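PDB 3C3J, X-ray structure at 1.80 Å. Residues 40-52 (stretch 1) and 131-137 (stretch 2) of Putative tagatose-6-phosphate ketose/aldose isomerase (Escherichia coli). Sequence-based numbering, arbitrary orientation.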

# COMPACT_ATOMS: atom_id res chain seq x y z
N ALA A 40 23.93 25.64 -2.10
CA ALA A 40 24.49 24.43 -1.48
C ALA A 40 23.74 23.13 -1.90
O ALA A 40 24.37 22.11 -2.26
N LEU A 41 22.41 23.18 -1.84
CA LEU A 41 21.58 22.07 -2.30
C LEU A 41 21.89 21.73 -3.73
O LEU A 41 22.07 20.56 -4.08
N ASN A 42 21.89 22.76 -4.58
CA ASN A 42 22.12 22.57 -6.00
C ASN A 42 23.51 22.00 -6.26
O ASN A 42 23.65 21.14 -7.12
N ASN A 43 24.52 22.44 -5.52
CA ASN A 43 25.87 21.88 -5.66
C ASN A 43 25.93 20.39 -5.34
O ASN A 43 26.70 19.64 -5.92
N PHE A 44 25.13 19.99 -4.36
CA PHE A 44 25.10 18.59 -3.94
C PHE A 44 24.31 17.77 -4.95
O PHE A 44 24.75 16.70 -5.36
N LEU A 45 23.14 18.28 -5.34
CA LEU A 45 22.17 17.46 -6.06
C LEU A 45 22.38 17.43 -7.56
O LEU A 45 22.12 16.40 -8.20
N GLU A 46 22.80 18.54 -8.15
CA GLU A 46 22.86 18.63 -9.61
C GLU A 46 23.77 17.56 -10.22
O GLU A 46 23.39 16.96 -11.22
N PRO A 47 24.95 17.30 -9.63
CA PRO A 47 25.79 16.23 -10.18
C PRO A 47 25.17 14.85 -10.08
O PRO A 47 25.47 13.97 -10.91
N LEU A 48 24.31 14.64 -9.08
CA LEU A 48 23.65 13.36 -8.90
C LEU A 48 22.53 13.19 -9.91
O LEU A 48 22.42 12.15 -10.56
N LEU A 49 21.70 14.22 -10.02
CA LEU A 49 20.55 14.20 -10.89
C LEU A 49 20.92 14.11 -12.36
O LEU A 49 20.08 13.74 -13.17
N ARG A 50 22.16 14.43 -12.71
CA ARG A 50 22.65 14.24 -14.08
C ARG A 50 22.96 12.77 -14.40
O ARG A 50 23.13 12.43 -15.57
N LYS A 51 23.02 11.90 -13.38
CA LYS A 51 23.24 10.47 -13.59
C LYS A 51 21.95 9.81 -14.09
O LYS A 51 20.97 9.67 -13.36
N GLU A 52 21.97 9.42 -15.36
CA GLU A 52 20.87 8.74 -16.05
C GLU A 52 20.24 7.61 -15.24
O GLU A 52 19.01 7.48 -15.16
N PRO A 131 26.94 0.44 -3.86
CA PRO A 131 28.28 1.02 -3.90
C PRO A 131 28.32 2.53 -4.05
O PRO A 131 29.12 3.18 -3.39
N GLU A 132 27.50 3.08 -4.94
CA GLU A 132 27.42 4.53 -5.11
C GLU A 132 26.11 5.06 -4.51
O GLU A 132 25.08 5.13 -5.16
N CYS A 133 26.20 5.45 -3.25
CA CYS A 133 25.05 5.79 -2.44
C CYS A 133 25.21 7.19 -1.86
O CYS A 133 26.30 7.55 -1.33
N TYR A 134 24.14 7.97 -2.00
CA TYR A 134 24.08 9.34 -1.50
C TYR A 134 22.83 9.47 -0.64
O TYR A 134 21.89 8.70 -0.79
N HIS A 135 22.86 10.44 0.25
CA HIS A 135 21.79 10.65 1.25
C HIS A 135 21.38 12.10 1.36
O HIS A 135 22.24 13.00 1.38
N LEU A 136 20.06 12.32 1.44
CA LEU A 136 19.46 13.59 1.79
C LEU A 136 18.43 13.36 2.90
O LEU A 136 17.25 13.22 2.64
N PRO A 137 18.89 13.28 4.16
CA PRO A 137 17.91 13.24 5.23
C PRO A 137 17.14 14.55 5.38
O PRO A 137 17.71 15.64 5.24

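The contact between the helix of stretch 1 and the strand of stretch 2 is a small, mostly apolar helix-on-strand packing, closed at one end by a salt bridge from the loop after the helix. The two elements lie 10.7 Å apart at the closest approach of their axes, and their N-to-C directions make an angle of 143°, so they run roughly antiparallel. Residues late in stretch 1 therefore meet residues early in stretch 2: Lys-51 reaches Glu-132, Leu-48 lies against Tyr-134, and Leu-41 reaches Leu-136. The closest backbone register is Leu-48 with Tyr-134, whose CA atoms are 8.4 Å apart, and the buried surface totals 339 Å².

The apolar contributors from the helix, Leu-41, Phe-44 and Leu-48, are spaced by three and four residues, as expected for one side of a helix. On the strand, the CA-to-CB bonds of Tyr-134 and Leu-136 point toward the helix while that of the intervening His-135 points away, the alternation expected of an extended chain.

Leu-136 (chi1 t, chi2 between wells at 93°) anchors the far end. Leu-136 CD1 lies 4.1 Å from Leu-41 CD2 and 4.2 Å from Phe-44 CE2, both van der Waals distances. The CA-to-CB bond of Leu-41 points sideways, and it is the end of the side chain, with chi1 off-well at -91° and chi2 t, that comes nearer the strand.

The CA-to-CB bond of Phe-44 points toward the strand, with chi1 t and chi2 at 67°. From there its ring meets three successive strand residues: besides the contact with Leu-136, Phe-44 CZ is 4.3 Å from Tyr-134 CB and 3.5 Å from His-135 O. His-135 thus takes part through its backbone O, while its CA-to-CB bond points away.

The tightest apolar contact is between Leu-48 and Tyr-134. The CA-to-CB bond of Leu-48 is also sideways, but its m, t rotamer carries CD2 over one face of the Tyr-134 ring. Leu-48 CD2 is 3.3 Å from the centroid of the Tyr-134 ring and only 7° off the ring normal, which identifies a CH-pi interaction; the closest atom pair, Leu-48 CD2 to Tyr-134 CE2, is 3.4 Å. Tyr-134 (chi1 m, chi2 -86°) is the most heavily covered residue, with 68 Å² buried by the other stretch.

The polar end is built on Glu-132 and Lys-51, whose CA-to-CB bonds both point toward the other stretch. Lys-51 (m, t, t, m) places Lys-51 NZ 3.0 Å from Glu-132 OE2, forming a salt bridge whose hydrogen bond is weak. Glu-132 (t, t, chi3 -10°) also accepts a very short hydrogen bond within its own stretch, Tyr-134 OH to Glu-132 OE2 at 2.4 Å, so one carboxylate oxygen joins the tyrosine hydroxyl to the lysine. Water 1 adds a second link: its O accepts from Lys-51 NZ at 3.0 Å and donates to Glu-132 OE1 at 2.7 Å. Finally, Lys-51 CE lies 3.9 Å from Tyr-134 OH, so the last carbon of the lysine chain touches the tyrosine.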

# COMPACT_ATOMS: atom_id res chain seq x y z
CB ALA A 40 24.46 24.57 0.03
CB LEU A 41 20.10 22.43 -2.23
CG LEU A 41 19.38 22.07 -0.96
CD1 LEU A 41 18.02 22.76 -0.96
CD2 LEU A 41 19.28 20.52 -0.81
CB ASN A 42 21.92 23.88 -6.78
CG ASN A 42 20.48 24.33 -6.84
OD1 ASN A 42 19.57 23.63 -6.38
ND2 ASN A 42 20.26 25.51 -7.40
CB ASN A 43 26.86 22.60 -4.75
CG ASN A 43 27.16 24.01 -5.22
OD1 ASN A 43 26.74 24.43 -6.31
ND2 ASN A 43 27.90 24.76 -4.40
CB PHE A 44 24.47 18.46 -2.56
CG PHE A 44 24.30 17.04 -2.11
CD1 PHE A 44 25.40 16.26 -1.84
CD2 PHE A 44 23.05 16.48 -1.99
CE1 PHE A 44 25.24 14.93 -1.43
CE2 PHE A 44 22.88 15.18 -1.60
CZ PHE A 44 23.97 14.41 -1.30
CB LEU A 45 20.73 17.91 -5.79
CG LEU A 45 20.13 17.61 -4.43
CD1 LEU A 45 18.78 18.35 -4.33
CD2 LEU A 45 19.96 16.10 -4.21
CB GLU A 46 23.18 20.06 -10.10
CG GLU A 46 21.97 21.04 -9.85
CD GLU A 46 22.14 22.50 -10.35
OE1 GLU A 46 23.29 22.93 -10.68
OE2 GLU A 46 21.11 23.22 -10.40
CB PRO A 47 27.07 16.29 -9.34
CG PRO A 47 27.03 17.63 -8.68
CD PRO A 47 25.60 17.97 -8.49
CB LEU A 48 23.07 13.24 -7.48
CG LEU A 48 24.08 13.40 -6.35
CD1 LEU A 48 23.40 13.15 -5.01
CD2 LEU A 48 25.24 12.44 -6.57
CB LEU A 49 19.69 15.43 -10.63
CG LEU A 49 19.01 15.51 -9.25
CD1 LEU A 49 18.23 16.82 -9.08
CD2 LEU A 49 18.10 14.32 -9.00
CB ARG A 50 23.87 15.14 -14.36
CG ARG A 50 23.53 16.65 -14.52
CD ARG A 50 22.47 16.99 -15.66
NE ARG A 50 23.06 17.49 -16.93
CZ ARG A 50 22.48 17.42 -18.15
NH1 ARG A 50 21.28 16.85 -18.31
NH2 ARG A 50 23.12 17.91 -19.22
CB LYS A 51 23.71 9.80 -12.30
CG LYS A 51 24.98 10.37 -11.71
CD LYS A 51 25.28 9.82 -10.34
CE LYS A 51 26.48 10.52 -9.74
NZ LYS A 51 27.73 10.20 -10.49
CB GLU A 52 21.41 8.17 -17.39
CG GLU A 52 20.57 7.02 -18.04
CD GLU A 52 21.42 5.91 -18.71
OE1 GLU A 52 22.39 6.21 -19.45
OE2 GLU A 52 21.09 4.70 -18.49
CB PRO A 131 28.93 0.32 -5.10
CG PRO A 131 28.14 -0.89 -5.34
CD PRO A 131 26.77 -0.65 -4.84
CB GLU A 132 27.55 4.92 -6.59
CG GLU A 132 27.85 6.41 -6.75
CD GLU A 132 27.88 6.89 -8.18
OE1 GLU A 132 27.86 6.07 -9.12
OE2 GLU A 132 27.94 8.14 -8.34
CB CYS A 133 24.88 4.78 -1.31
SG CYS A 133 23.26 4.85 -0.56
CB TYR A 134 24.04 10.36 -2.63
CG TYR A 134 25.15 10.18 -3.63
CD1 TYR A 134 26.40 10.76 -3.44
CD2 TYR A 134 24.95 9.39 -4.77
CE1 TYR A 134 27.42 10.57 -4.35
CE2 TYR A 134 25.98 9.20 -5.71
CZ TYR A 134 27.20 9.80 -5.49
OH TYR A 134 28.23 9.59 -6.41
CB HIS A 135 22.25 10.18 2.63
CG HIS A 135 22.51 8.72 2.69
ND1 HIS A 135 23.76 8.18 2.52
CD2 HIS A 135 21.66 7.68 2.85
CE1 HIS A 135 23.67 6.86 2.61
NE2 HIS A 135 22.41 6.54 2.80
CB LEU A 136 18.80 14.23 0.58
CG LEU A 136 18.36 15.71 0.76
CD1 LEU A 136 19.46 16.62 0.28
CD2 LEU A 136 17.07 15.99 -0.00
CB PRO A 137 18.74 12.95 6.48
CG PRO A 137 20.11 12.61 5.96
CD PRO A 137 20.27 13.24 4.66
O HOH W 1 27.72 7.33 -11.51